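Local coordinates for protein DNA polymerase sliding clamp C (Sulfolobus tokodaii, PDB 3AIZ) that serves as one subunit of a ring-shaped sliding clamp that encircles DNA and tethers the replicative polymerase and other DNA-processing proteins to it, at residues L225-N230 with F239-R244. Residues are numbered along the deposited sequence; the frame is centred on the assembly and turned at random.
Sequences LKLRYN and FYIAPR
With CG anti to its backbone N (chi1 -175°) and every later torsion extended, Lys226 runs straight out alongside Tyr240, whose own CG is anti to its carbonyl carbon (chi1 -61°), and the two side chains point the same way. Lys226 CG lies over one face of the Tyr240 ring in a CH-pi contact, 4.1 Å from its centroid, and CD and CE continue toward the hydroxyl end. There Lys226 CE comes to 3.3 Å from Tyr240 OH, while the ammonium group has a long, weak ion pair with Asp238. The pair illustrates how neighbours on adjacent antiparallel strands cover a partly exposed sheet face: the lysine gives its aliphatic stem to the tyrosine and carries its charge past the ring.

Lys226 and Tyr240 form the non-hydrogen-bonded pair, flanked by two hydrogen-bonded ones. Leu225 and Ile241 exchange bonds in both directions, Leu225 N to Ile241 O at 2.8 Å and Ile241 N to Leu225 O at 2.9 Å; Leu227 and Phe239 do the same. On the buried face Leu225 CD2 approaches Ile241 CD1 at 4.3 Å. Phe239 turns the edge of its ring to Leu227 O and meets Tyr229 obliquely, CE1 of Phe239 lying 3.8 Å from CD1 of Tyr229 with the ring planes at 86°. The hydroxyl of Tyr229 is hydrogen-bonded to Thr205.

Together the segments form part of the C-terminal beta hairpin, strands 223-231 and 235-241, in a long antiparallel sheet of the PCNA fold. Strand 45-52 borders the hairpin beside Tyr240 and strand 214-220 beside Lys226, while the buried face packs on two helices: Leu227 and Tyr229 touch helix 136-149, and Leu225 and Ile241 touch helix 199-203.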
loop_
_atom_site.group_PDB
_atom_site.type_symbol
_atom_site.label_atom_id
_atom_site.label_comp_id
_atom_site.label_asym_id
_atom_site.label_seq_id
_atom_site.Cartn_x
_atom_site.Cartn_y
_atom_site.Cartn_z
ATOM N N LEU C 225 29.197 7.349 -26.414
ATOM C CA LEU C 225 28.068 8.226 -26.143
ATOM C C LEU C 225 28.533 9.361 -25.246
ATOM O O LEU C 225 29.094 9.121 -24.178
ATOM C CB LEU C 225 26.948 7.450 -25.447
ATOM C CG LEU C 225 25.907 8.273 -24.679
ATOM C CD1 LEU C 225 25.138 9.196 -25.612
ATOM C CD2 LEU C 225 24.954 7.364 -23.917
ATOM N N LYS C 226 28.312 10.599 -25.676
ATOM C CA LYS C 226 28.685 11.741 -24.856
ATOM C C LYS C 226 27.474 12.413 -24.226
ATOM O O LYS C 226 26.729 13.127 -24.898
ATOM C CB LYS C 226 29.488 12.770 -25.654
ATOM C CG LYS C 226 29.997 13.917 -24.794
ATOM C CD LYS C 226 30.622 15.028 -25.619
ATOM C CE LYS C 226 31.076 16.168 -24.720
ATOM N NZ LYS C 226 31.492 17.368 -25.492
ATOM N N LEU C 227 27.283 12.179 -22.933
ATOM C CA LEU C 227 26.260 12.884 -22.177
ATOM C C LEU C 227 26.892 14.085 -21.492
ATOM O O LEU C 227 27.682 13.935 -20.560
ATOM C CB LEU C 227 25.623 11.966 -21.135
ATOM C CG LEU C 227 24.866 10.742 -21.649
ATOM C CD1 LEU C 227 24.438 9.856 -20.489
ATOM C CD2 LEU C 227 23.666 11.162 -22.483
ATOM N N ARG C 228 26.558 15.279 -21.968
ATOM C CA ARG C 228 27.049 16.497 -21.342
ATOM C C ARG C 228 25.954 17.146 -20.519
ATOM O O ARG C 228 25.034 17.754 -21.064
ATOM C CB ARG C 228 27.565 17.490 -22.383
ATOM C CG ARG C 228 27.617 18.922 -21.868
ATOM C CD ARG C 228 28.397 19.834 -22.792
ATOM N NE ARG C 228 29.813 19.485 -22.827
ATOM C CZ ARG C 228 30.766 20.290 -23.282
ATOM N NH1 ARG C 228 30.453 21.497 -23.732
ATOM N NH2 ARG C 228 32.033 19.894 -23.278
ATOM N N TYR C 229 26.050 17.005 -19.204
ATOM C CA TYR C 229 25.122 17.672 -18.309
ATOM C C TYR C 229 25.594 19.096 -18.060
ATOM O O TYR C 229 26.538 19.323 -17.305
ATOM C CB TYR C 229 24.997 16.908 -16.994
ATOM C CG TYR C 229 24.258 15.596 -17.118
ATOM C CD1 TYR C 229 24.945 14.405 -17.312
ATOM C CD2 TYR C 229 22.873 15.548 -17.040
ATOM C CE1 TYR C 229 24.273 13.202 -17.421
ATOM C CE2 TYR C 229 22.193 14.351 -17.150
ATOM C CZ TYR C 229 22.898 13.181 -17.340
ATOM O OH TYR C 229 22.223 11.987 -17.450
ATOM N N ASN C 230 24.941 20.050 -18.713
ATOM C CA ASN C 230 25.301 21.455 -18.583
ATOM C C ASN C 230 25.169 21.958 -17.152
ATOM O O ASN C 230 24.239 21.589 -16.434
ATOM C CB ASN C 230 24.454 22.317 -19.520
ATOM C CG ASN C 230 24.716 22.018 -20.984
ATOM O OD1 ASN C 230 23.787 21.967 -21.791
ATOM N ND2 ASN C 230 25.983 21.818 -21.333
ATOM N N PHE C 239 30.140 12.778 -19.771
ATOM C CA PHE C 239 30.239 11.340 -19.566
ATOM C C PHE C 239 30.387 10.624 -20.904
ATOM O O PHE C 239 29.450 10.580 -21.701
ATOM C CB PHE C 239 29.011 10.816 -18.819
ATOM C CG PHE C 239 28.890 11.330 -17.413
ATOM C CD1 PHE C 239 28.354 12.582 -17.161
ATOM C CD2 PHE C 239 29.311 10.560 -16.342
ATOM C CE1 PHE C 239 28.242 13.057 -15.868
ATOM C CE2 PHE C 239 29.202 11.030 -15.047
ATOM C CZ PHE C 239 28.665 12.280 -14.810
ATOM N N TYR C 240 31.572 10.074 -21.153
ATOM C CA TYR C 240 31.821 9.307 -22.366
ATOM C C TYR C 240 31.673 7.817 -22.085
ATOM O O TYR C 240 32.471 7.236 -21.347
ATOM C CB TYR C 240 33.220 9.596 -22.915
ATOM C CG TYR C 240 33.448 11.040 -23.300
ATOM C CD1 TYR C 240 33.765 11.991 -22.339
ATOM C CD2 TYR C 240 33.355 11.451 -24.622
ATOM C CE1 TYR C 240 33.978 13.311 -22.683
ATOM C CE2 TYR C 240 33.567 12.771 -24.977
ATOM C CZ TYR C 240 33.879 13.696 -24.003
ATOM O OH TYR C 240 34.091 15.013 -24.343
ATOM N N ILE C 241 30.654 7.202 -22.673
ATOM C CA ILE C 241 30.396 5.782 -22.466
ATOM C C ILE C 241 30.724 4.971 -23.717
ATOM O O ILE C 241 30.227 5.263 -24.803
ATOM C CB ILE C 241 28.936 5.535 -22.054
ATOM C CG1 ILE C 241 28.566 6.431 -20.871
ATOM C CG2 ILE C 241 28.716 4.069 -21.715
ATOM C CD1 ILE C 241 27.140 6.275 -20.409
ATOM N N ALA C 242 31.563 3.953 -23.553
ATOM C CA ALA C 242 32.019 3.135 -24.673
ATOM C C ALA C 242 30.875 2.376 -25.340
ATOM O O ALA C 242 29.905 2.000 -24.683
ATOM C CB ALA C 242 33.104 2.171 -24.216
ATOM N N PRO C 243 30.993 2.152 -26.657
ATOM C CA PRO C 243 29.980 1.475 -27.476
ATOM C C PRO C 243 29.925 -0.031 -27.234
ATOM O O PRO C 243 30.896 -0.618 -26.758
ATOM C CB PRO C 243 30.452 1.742 -28.911
ATOM C CG PRO C 243 31.445 2.858 -28.807
ATOM C CD PRO C 243 32.092 2.680 -27.479
ATOM N N ARG C 244 28.791 -0.637 -27.571
ATOM C CA ARG C 244 28.605 -2.085 -27.492
ATOM C C ARG C 244 28.849 -2.672 -26.107
ATOM O O ARG C 244 29.437 -3.746 -25.982
ATOM C CB ARG C 244 29.490 -2.808 -28.511
ATOM C CG ARG C 244 29.002 -2.720 -29.944
ATOM C CD ARG C 244 29.690 -3.764 -30.808
ATOM N NE ARG C 244 29.314 -3.656 -32.214
ATOM C CZ ARG C 244 29.724 -4.490 -33.163
ATOM N NH1 ARG C 244 30.525 -5.504 -32.857
ATOM N NH2 ARG C 244 29.334 -4.314 -34.417
#